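Local coordinates for protein dITP/XTP pyrophosphatase (Coxiella burnetii, PDB 3TQU) that probably hydrolyses non-canonical purine nucleoside triphosphates such as XTP, dITP and ITP to their monophosphates, helping to keep them out of DNA and RNA, at residues V8-N13 / R58-Q63; N52-A57 / P136-G141; K104-L109 / D160-V165. All blocks are in the same frame, centred on the assembly; numbering follows the deposited sequence.

Contact 1: residues V8-N13 / R58-Q63; sequences VLASQN and RHAAKQ
N13 OD1 is gripped twice, by S15 OG and by the backbone N of K16, so its carboxamide caps helix 14-23 past a loop that follows strand 5-9; V8 on the strand and A10 just after it pack on A60. Within that loop the N13 backbone N bonds to S11 OG at 2.9 Å with an N-H...O angle of 156°, an ST turn on the way from strand to helix. S11 to N13 belong to the predicted substrate-binding run of this HAM1 enzyme. The contact itself is made of methyls. V8 CG1 lies 4.1 Å from A60 CB; it gets there by standing anti to the backbone N (chi1 172°). A10 CB reaches the same methyl, A60 CB, at 4.3 Å, so A60 has one partner from the end of the strand and one from the first residue of the loop. With such small side chains facing each other, the CA atoms of A10 and A60 come within 5.9 Å. All three residues are buried. Helix 49-64 thus lies against the end of strand 5-9, which is flanked in the sheet by strands 29-33 and 68-77; A68 of the latter also touches A60.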
loop_
_atom_site.group_PDB
_atom_site.type_symbol
_atom_site.label_atom_id
_atom_site.label_comp_id
_atom_site.label_asym_id
_atom_site.label_seq_id
_atom_site.Cartn_x
_atom_site.Cartn_y
_atom_site.Cartn_z
ATOM N N VAL A 8 -4.766 -0.838 18.482
ATOM C CA VAL A 8 -3.640 -1.644 18.935
ATOM C C VAL A 8 -2.401 -1.373 18.095
ATOM O O VAL A 8 -2.468 -1.350 16.867
ATOM C CB VAL A 8 -3.961 -3.152 18.876
ATOM C CG1 VAL A 8 -2.713 -3.974 19.176
ATOM C CG2 VAL A 8 -5.079 -3.498 19.846
ATOM N N LEU A 9 -1.275 -1.164 18.768
ATOM C CA LEU A 9 0.008 -0.990 18.105
ATOM C C LEU A 9 0.755 -2.317 18.130
ATOM O O LEU A 9 1.015 -2.866 19.199
ATOM C CB LEU A 9 0.830 0.083 18.827
ATOM C CG LEU A 9 2.012 0.695 18.067
ATOM C CD1 LEU A 9 1.519 1.513 16.879
ATOM C CD2 LEU A 9 2.846 1.567 18.994
ATOM N N ALA A 10 1.099 -2.835 16.955
ATOM C CA ALA A 10 1.754 -4.136 16.871
ATOM C C ALA A 10 3.186 -4.110 17.412
ATOM O O ALA A 10 3.707 -5.129 17.865
ATOM C CB ALA A 10 1.731 -4.650 15.435
ATOM N N SER A 11 3.811 -2.939 17.382
ATOM C CA SER A 11 5.216 -2.802 17.762
ATOM C C SER A 11 5.469 -2.887 19.272
ATOM O O SER A 11 4.650 -2.451 20.077
ATOM C CB SER A 11 5.766 -1.481 17.225
ATOM O OG SER A 11 7.121 -1.308 17.593
ATOM N N GLN A 12 6.614 -3.453 19.642
ATOM C CA GLN A 12 7.061 -3.471 21.030
ATOM C C GLN A 12 8.042 -2.330 21.254
ATOM O O GLN A 12 8.638 -2.207 22.324
ATOM C CB GLN A 12 7.754 -4.791 21.364
ATOM C CG GLN A 12 6.872 -6.027 21.305
ATOM C CD GLN A 12 7.537 -7.228 21.952
ATOM O OE1 GLN A 12 7.965 -7.165 23.106
ATOM N NE2 GLN A 12 7.645 -8.323 21.207
ATOM N N ASN A 13 8.215 -1.502 20.230
ATOM C CA ASN A 13 9.204 -0.435 20.265
ATOM C C ASN A 13 8.677 0.786 21.014
ATOM O O ASN A 13 7.722 1.427 20.573
ATOM C CB ASN A 13 9.619 -0.068 18.838
ATOM C CG ASN A 13 10.723 0.963 18.798
ATOM O OD1 ASN A 13 10.690 1.954 19.529
ATOM N ND2 ASN A 13 11.709 0.738 17.939
ATOM N N ARG A 58 -2.708 -7.143 10.667
ATOM C CA ARG A 58 -3.795 -8.112 10.596
ATOM C C ARG A 58 -3.729 -9.093 11.757
ATOM O O ARG A 58 -4.758 -9.482 12.312
ATOM C CB ARG A 58 -3.775 -8.882 9.277
ATOM C CG ARG A 58 -4.908 -9.897 9.182
ATOM C CD ARG A 58 -4.609 -11.023 8.208
ATOM N NE ARG A 58 -4.477 -10.563 6.831
ATOM C CZ ARG A 58 -3.347 -10.625 6.137
ATOM N NH1 ARG A 58 -2.256 -11.123 6.697
ATOM N NH2 ARG A 58 -3.305 -10.191 4.890
ATOM N N HIS A 59 -2.512 -9.497 12.109
ATOM C CA HIS A 59 -2.290 -10.413 13.222
ATOM C C HIS A 59 -2.790 -9.798 14.522
ATOM O O HIS A 59 -3.562 -10.416 15.258
ATOM C CB HIS A 59 -0.801 -10.751 13.333
ATOM C CG HIS A 59 -0.461 -11.621 14.502
ATOM N ND1 HIS A 59 -0.953 -12.899 14.649
ATOM C CD2 HIS A 59 0.336 -11.398 15.574
ATOM C CE1 HIS A 59 -0.478 -13.425 15.764
ATOM N NE2 HIS A 59 0.306 -12.534 16.344
ATOM N N ALA A 60 -2.349 -8.575 14.795
ATOM C CA ALA A 60 -2.739 -7.879 16.015
ATOM C C ALA A 60 -4.254 -7.706 16.100
ATOM O O ALA A 60 -4.853 -7.899 17.162
ATOM C CB ALA A 60 -2.036 -6.532 16.104
ATOM N N ALA A 61 -4.872 -7.345 14.978
ATOM C CA ALA A 61 -6.315 -7.132 14.934
ATOM C C ALA A 61 -7.070 -8.434 15.165
ATOM O O ALA A 61 -8.090 -8.463 15.853
ATOM C CB ALA A 61 -6.725 -6.518 13.595
ATOM N N LYS A 62 -6.561 -9.507 14.572
ATOM C CA LYS A 62 -7.173 -10.819 14.702
ATOM C C LYS A 62 -7.225 -11.256 16.162
ATOM O O LYS A 62 -8.260 -11.704 16.653
ATOM C CB LYS A 62 -6.392 -11.842 13.879
ATOM C CG LYS A 62 -7.030 -13.217 13.827
ATOM C CD LYS A 62 -6.123 -14.205 13.116
ATOM C CE LYS A 62 -6.810 -15.545 12.930
ATOM N NZ LYS A 62 -8.025 -15.412 12.082
ATOM N N GLN A 63 -6.102 -11.117 16.858
ATOM C CA GLN A 63 -5.999 -11.593 18.233
ATOM C C GLN A 63 -6.731 -10.710 19.242
ATOM O O GLN A 63 -7.263 -11.208 20.236
ATOM C CB GLN A 63 -4.530 -11.738 18.636
ATOM C CG GLN A 63 -3.710 -12.541 17.654
ATOM C CD GLN A 63 -4.380 -13.846 17.279
ATOM O OE1 GLN A 63 -4.448 -14.205 16.103
ATOM N NE2 GLN A 63 -4.877 -14.567 18.278
#

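Contact 2: residues N52-A57 / P136-G141; sequences NAIIKA and PLICHG
I54 reaches from helix 49-64 to both P136 and I138 and, of residues 52-57, it alone touches 136-141. I54 CD1 meets the proline ring at P136 CG, 4.3 Å away, while I54 CG1 faces I138 CD1 at 4.4 Å. The CB of I54 does not aim at the strand; the chain gets there through its extended end (chi2 167°), with CD1 running on past CG1 to the proline. Across from it, I138 is bent rather than extended, its chi2 of -61° folding CD1 round toward the isoleucine. These spacings and a buried surface of 87 Å² mark light apolar packing. One shell further out, A126 and M128 of strand 118-128 join the packing: A53 and I138 both touch A126, while A57 and P136 both touch M128. The second subunit adds to it, with its V50 on I54 and its T48 on P136, so this small apolar group also belongs to the dimer interface.

The same turns of helix serve the metal site. N52 ND2 bonds to D72 OD2, and N52 OD1 accepts from the backbone N of G46. K56 NZ is held by E44 OE2 and the D71 carbonyl. E44 and D72 bind the calcium ion; N52 and K56 are therefore second-shell residues and probably help to position its ligands. Strand 137-147 pairs antiparallel with strand 118-128 and is covered by helix 185-199, where L193 meets L137 and C139, while helix 49-64 approaches from the I138 side.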
loop_
_atom_site.group_PDB
_atom_site.type_symbol
_atom_site.label_atom_id
_atom_site.label_comp_id
_atom_site.label_asym_id
_atom_site.label_seq_id
_atom_site.Cartn_x
_atom_site.Cartn_y
_atom_site.Cartn_z
ATOM N N ASN A 52 4.654 -6.718 4.933
ATOM C CA ASN A 52 4.976 -6.994 6.327
ATOM C C ASN A 52 4.132 -6.149 7.275
ATOM O O ASN A 52 3.671 -6.632 8.313
ATOM C CB ASN A 52 6.470 -6.789 6.585
ATOM C CG ASN A 52 7.319 -7.892 5.979
ATOM O OD1 ASN A 52 6.906 -9.053 5.934
ATOM N ND2 ASN A 52 8.510 -7.536 5.509
ATOM N N ALA A 53 3.920 -4.890 6.904
ATOM C CA ALA A 53 3.079 -3.996 7.688
ATOM C C ALA A 53 1.679 -4.579 7.827
ATOM O O ALA A 53 1.097 -4.574 8.913
ATOM C CB ALA A 53 3.022 -2.611 7.046
ATOM N N ILE A 54 1.142 -5.097 6.726
ATOM C CA ILE A 54 -0.186 -5.704 6.752
ATOM C C ILE A 54 -0.199 -6.989 7.571
ATOM O O ILE A 54 -1.103 -7.209 8.380
ATOM C CB ILE A 54 -0.713 -5.977 5.330
ATOM C CG1 ILE A 54 -1.077 -4.654 4.653
ATOM C CG2 ILE A 54 -1.923 -6.885 5.380
ATOM C CD1 ILE A 54 -1.314 -4.768 3.170
ATOM N N ILE A 55 0.809 -7.830 7.362
ATOM C CA ILE A 55 0.913 -9.092 8.085
ATOM C C ILE A 55 0.834 -8.861 9.590
ATOM O O ILE A 55 0.135 -9.578 10.301
ATOM C CB ILE A 55 2.220 -9.837 7.744
ATOM C CG1 ILE A 55 2.131 -10.460 6.346
ATOM C CG2 ILE A 55 2.512 -10.912 8.783
ATOM C CD1 ILE A 55 3.415 -11.138 5.891
ATOM N N LYS A 56 1.542 -7.843 10.064
ATOM C CA LYS A 56 1.639 -7.586 11.495
ATOM C C LYS A 56 0.385 -6.906 12.047
ATOM O O LYS A 56 -0.053 -7.206 13.157
ATOM C CB LYS A 56 2.898 -6.773 11.806
ATOM C CG LYS A 56 4.188 -7.492 11.413
ATOM C CD LYS A 56 5.424 -6.759 11.904
ATOM C CE LYS A 56 5.549 -5.380 11.274
ATOM N NZ LYS A 56 6.833 -4.723 11.663
ATOM N N ALA A 57 -0.198 -6.002 11.269
ATOM C CA ALA A 57 -1.427 -5.338 11.685
ATOM C C ALA A 57 -2.608 -6.308 11.697
ATOM O O ALA A 57 -3.414 -6.304 12.626
ATOM C CB ALA A 57 -1.720 -4.137 10.790
ATOM N N PRO A 136 -6.914 -1.621 3.965
ATOM C CA PRO A 136 -6.286 -0.898 5.072
ATOM C C PRO A 136 -5.762 0.451 4.606
ATOM O O PRO A 136 -5.429 0.613 3.430
ATOM C CB PRO A 136 -5.114 -1.807 5.461
ATOM C CG PRO A 136 -4.818 -2.593 4.226
ATOM C CD PRO A 136 -6.156 -2.829 3.593
ATOM N N LEU A 137 -5.716 1.417 5.516
ATOM C CA LEU A 137 -5.048 2.672 5.228
ATOM C C LEU A 137 -3.563 2.387 5.091
ATOM O O LEU A 137 -2.967 1.765 5.970
ATOM C CB LEU A 137 -5.273 3.668 6.363
ATOM C CG LEU A 137 -4.506 4.989 6.267
ATOM C CD1 LEU A 137 -4.895 5.751 5.008
ATOM C CD2 LEU A 137 -4.756 5.829 7.506
ATOM N N ILE A 138 -2.967 2.827 3.988
ATOM C CA ILE A 138 -1.536 2.653 3.781
ATOM C C ILE A 138 -0.862 4.015 3.684
ATOM O O ILE A 138 -1.210 4.824 2.825
ATOM C CB ILE A 138 -1.238 1.862 2.491
ATOM C CG1 ILE A 138 -1.943 0.501 2.516
ATOM C CG2 ILE A 138 0.266 1.700 2.296
ATOM C CD1 ILE A 138 -1.510 -0.399 3.653
ATOM N N CYS A 139 0.089 4.269 4.576
ATOM C CA CYS A 139 0.871 5.498 4.534
ATOM C C CYS A 139 2.313 5.151 4.204
ATOM O O CYS A 139 2.932 4.341 4.892
ATOM C CB CYS A 139 0.801 6.227 5.874
ATOM S SG CYS A 139 -0.870 6.684 6.371
ATOM N N HIS A 140 2.850 5.760 3.153
ATOM C CA HIS A 140 4.196 5.425 2.708
ATOM C C HIS A 140 5.124 6.638 2.719
ATOM O O HIS A 140 5.018 7.520 1.867
ATOM C CB HIS A 140 4.150 4.795 1.314
ATOM C CG HIS A 140 5.473 4.281 0.836
ATOM N ND1 HIS A 140 5.605 3.518 -0.305
ATOM C CD2 HIS A 140 6.721 4.421 1.343
ATOM C CE1 HIS A 140 6.879 3.213 -0.481
ATOM N NE2 HIS A 140 7.577 3.747 0.506
ATOM N N GLY A 141 6.035 6.670 3.688
ATOM C CA GLY A 141 7.000 7.750 3.803
ATOM C C GLY A 141 8.324 7.385 3.156
ATOM O O GLY A 141 8.832 6.273 3.338
#

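Contact 3: residues K104-L109 / D160-V165; sequences KVLEAL and DPIFYV
I162 lays its CD1 against V105, 3.7 Å from V105 CG1 and 4.1 Å from V105 CB, while its other branch, CG2, meets L106 CD2 at 4.2 Å. The two arms of the isoleucine therefore settle on consecutive residues of helix 98-112. Its CG1 sits between the backbone N and the carbonyl carbon (chi1 58°), a setting that sends CD1 to the valine and leaves CG2 for the leucine. Both pairs cross at a slant. The CB of V105 points toward 160-165; that of L106 does not, and only its far end comes close. Further cover for I162 comes from I102 on the same helix and from I147 of strand 137-147, and V105 also touches Y159 and I77.

D160 OD2 forms a salt bridge with K180 and accepts from the backbone N of F157, and the turn is tied down by F163 N bonding to D160 O at 3.2 Å. F157 to D160 and K180 are all predicted to bind substrate. Through I162, in the 3-10 turn that leads from residues 157-160 into strand 163-165, the contact joins helix 98-112 to the segment that carries predicted substrate residues of this HAM1-family enzyme.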
loop_
_atom_site.group_PDB
_atom_site.type_symbol
_atom_site.label_atom_id
_atom_site.label_comp_id
_atom_site.label_asym_id
_atom_site.label_seq_id
_atom_site.Cartn_x
_atom_site.Cartn_y
_atom_site.Cartn_z
ATOM N N LYS A 104 28.818 -4.014 6.350
ATOM C CA LYS A 104 28.422 -4.870 5.238
ATOM C C LYS A 104 27.879 -4.040 4.075
ATOM O O LYS A 104 28.158 -4.329 2.911
ATOM C CB LYS A 104 27.403 -5.918 5.684
ATOM C CG LYS A 104 27.071 -6.939 4.603
ATOM C CD LYS A 104 26.799 -8.313 5.196
ATOM C CE LYS A 104 26.572 -9.351 4.105
ATOM N NZ LYS A 104 25.375 -9.046 3.271
ATOM N N VAL A 105 27.109 -3.005 4.392
ATOM C CA VAL A 105 26.612 -2.099 3.364
ATOM C C VAL A 105 27.762 -1.384 2.663
ATOM O O VAL A 105 27.783 -1.276 1.435
ATOM C CB VAL A 105 25.634 -1.065 3.946
ATOM C CG1 VAL A 105 25.498 0.131 3.011
ATOM C CG2 VAL A 105 24.282 -1.712 4.201
ATOM N N LEU A 106 28.723 -0.904 3.447
ATOM C CA LEU A 106 29.878 -0.209 2.891
ATOM C C LEU A 106 30.704 -1.133 1.996
ATOM O O LEU A 106 31.163 -0.725 0.929
ATOM C CB LEU A 106 30.749 0.383 4.004
ATOM C CG LEU A 106 30.146 1.550 4.791
ATOM C CD1 LEU A 106 31.038 1.945 5.964
ATOM C CD2 LEU A 106 29.892 2.744 3.881
ATOM N N GLU A 107 30.884 -2.376 2.432
ATOM C CA GLU A 107 31.612 -3.365 1.638
ATOM C C GLU A 107 30.870 -3.693 0.346
ATOM O O GLU A 107 31.479 -3.808 -0.719
ATOM C CB GLU A 107 31.836 -4.651 2.440
ATOM C CG GLU A 107 32.789 -4.505 3.613
ATOM C CD GLU A 107 32.958 -5.797 4.390
ATOM O OE1 GLU A 107 32.288 -6.794 4.042
ATOM O OE2 GLU A 107 33.762 -5.817 5.346
ATOM N N ALA A 108 29.553 -3.850 0.452
ATOM C CA ALA A 108 28.715 -4.176 -0.697
ATOM C C ALA A 108 28.803 -3.107 -1.780
ATOM O O ALA A 108 28.934 -3.420 -2.961
ATOM C CB ALA A 108 27.268 -4.375 -0.260
ATOM N N LEU A 109 28.725 -1.844 -1.376
ATOM C CA LEU A 109 28.869 -0.740 -2.319
ATOM C C LEU A 109 30.277 -0.716 -2.905
ATOM O O LEU A 109 30.457 -0.560 -4.113
ATOM C CB LEU A 109 28.540 0.595 -1.648
ATOM C CG LEU A 109 27.059 0.969 -1.638
ATOM C CD1 LEU A 109 26.830 2.262 -0.871
ATOM C CD2 LEU A 109 26.544 1.092 -3.065
ATOM N N ASP A 160 21.785 5.033 10.320
ATOM C CA ASP A 160 21.820 6.494 10.410
ATOM C C ASP A 160 23.197 7.122 10.151
ATOM O O ASP A 160 23.289 8.138 9.461
ATOM C CB ASP A 160 21.254 6.978 11.749
ATOM C CG ASP A 160 19.741 6.899 11.803
ATOM O OD1 ASP A 160 19.120 6.679 10.741
ATOM O OD2 ASP A 160 19.172 7.072 12.903
ATOM N N PRO A 161 24.271 6.527 10.703
ATOM C CA PRO A 161 25.610 7.106 10.528
ATOM C C PRO A 161 26.106 7.163 9.077
ATOM O O PRO A 161 26.989 7.969 8.790
ATOM C CB PRO A 161 26.506 6.179 11.358
ATOM C CG PRO A 161 25.594 5.594 12.381
ATOM C CD PRO A 161 24.283 5.413 11.667
ATOM N N ILE A 162 25.567 6.335 8.184
ATOM C CA ILE A 162 26.001 6.371 6.785
ATOM C C ILE A 162 24.938 6.904 5.825
ATOM O O ILE A 162 25.119 6.858 4.609
ATOM C CB ILE A 162 26.497 4.996 6.274
ATOM C CG1 ILE A 162 25.403 3.934 6.422
ATOM C CG2 ILE A 162 27.781 4.587 6.987
ATOM C CD1 ILE A 162 25.774 2.590 5.810
ATOM N N PHE A 163 23.835 7.410 6.363
ATOM C CA PHE A 163 22.798 7.975 5.514
ATOM C C PHE A 163 22.952 9.487 5.390
ATOM O O PHE A 163 22.448 10.244 6.218
ATOM C CB PHE A 163 21.405 7.619 6.025
ATOM C CG PHE A 163 20.308 7.983 5.071
ATOM C CD1 PHE A 163 20.020 7.168 3.989
ATOM C CD2 PHE A 163 19.574 9.144 5.243
ATOM C CE1 PHE A 163 19.013 7.501 3.100
ATOM C CE2 PHE A 163 18.564 9.479 4.360
ATOM C CZ PHE A 163 18.284 8.655 3.288
ATOM N N TYR A 164 23.662 9.912 4.351
ATOM C CA TYR A 164 23.904 11.327 4.101
ATOM C C TYR A 164 22.642 12.012 3.592
ATOM O O TYR A 164 22.010 11.546 2.641
ATOM C CB TYR A 164 25.045 11.496 3.095
ATOM C CG TYR A 164 25.389 12.937 2.772
ATOM C CD1 TYR A 164 24.998 13.511 1.569
ATOM C CD2 TYR A 164 26.107 13.719 3.668
ATOM C CE1 TYR A 164 25.314 14.825 1.266
ATOM C CE2 TYR A 164 26.426 15.034 3.374
ATOM C CZ TYR A 164 26.024 15.581 2.172
ATOM O OH TYR A 164 26.335 16.887 1.870
ATOM N N VAL A 165 22.279 13.119 4.230
ATOM C CA VAL A 165 21.076 13.857 3.867
ATOM C C VAL A 165 21.457 15.138 3.138
ATOM O O VAL A 165 21.808 16.133 3.770
ATOM C CB VAL A 165 20.245 14.206 5.113
ATOM C CG1 VAL A 165 18.933 14.867 4.712
ATOM C CG2 VAL A 165 19.987 12.951 5.935
#

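From the N terminus, strand 5-9 runs into the loop of contact 1, which closes when helix 49-64 returns to it. Contact 2 has already opened by then, on the earlier turns of that helix, and closes only at strand 137-147, so the two cross; they also touch, A10 CB lying 3.9 Å from K56 O. Contact 3 starts on helix 98-112, within the loop of contact 2, and ends beyond it at 160-165, crossing it in turn, whereas contacts 1 and 3 follow in series. All three reach one mixed sheet: contacts 1 and 2 set helix 49-64 on it, and contact 3, its centre about 31 Å from that of contact 1, lies across the chain's centre.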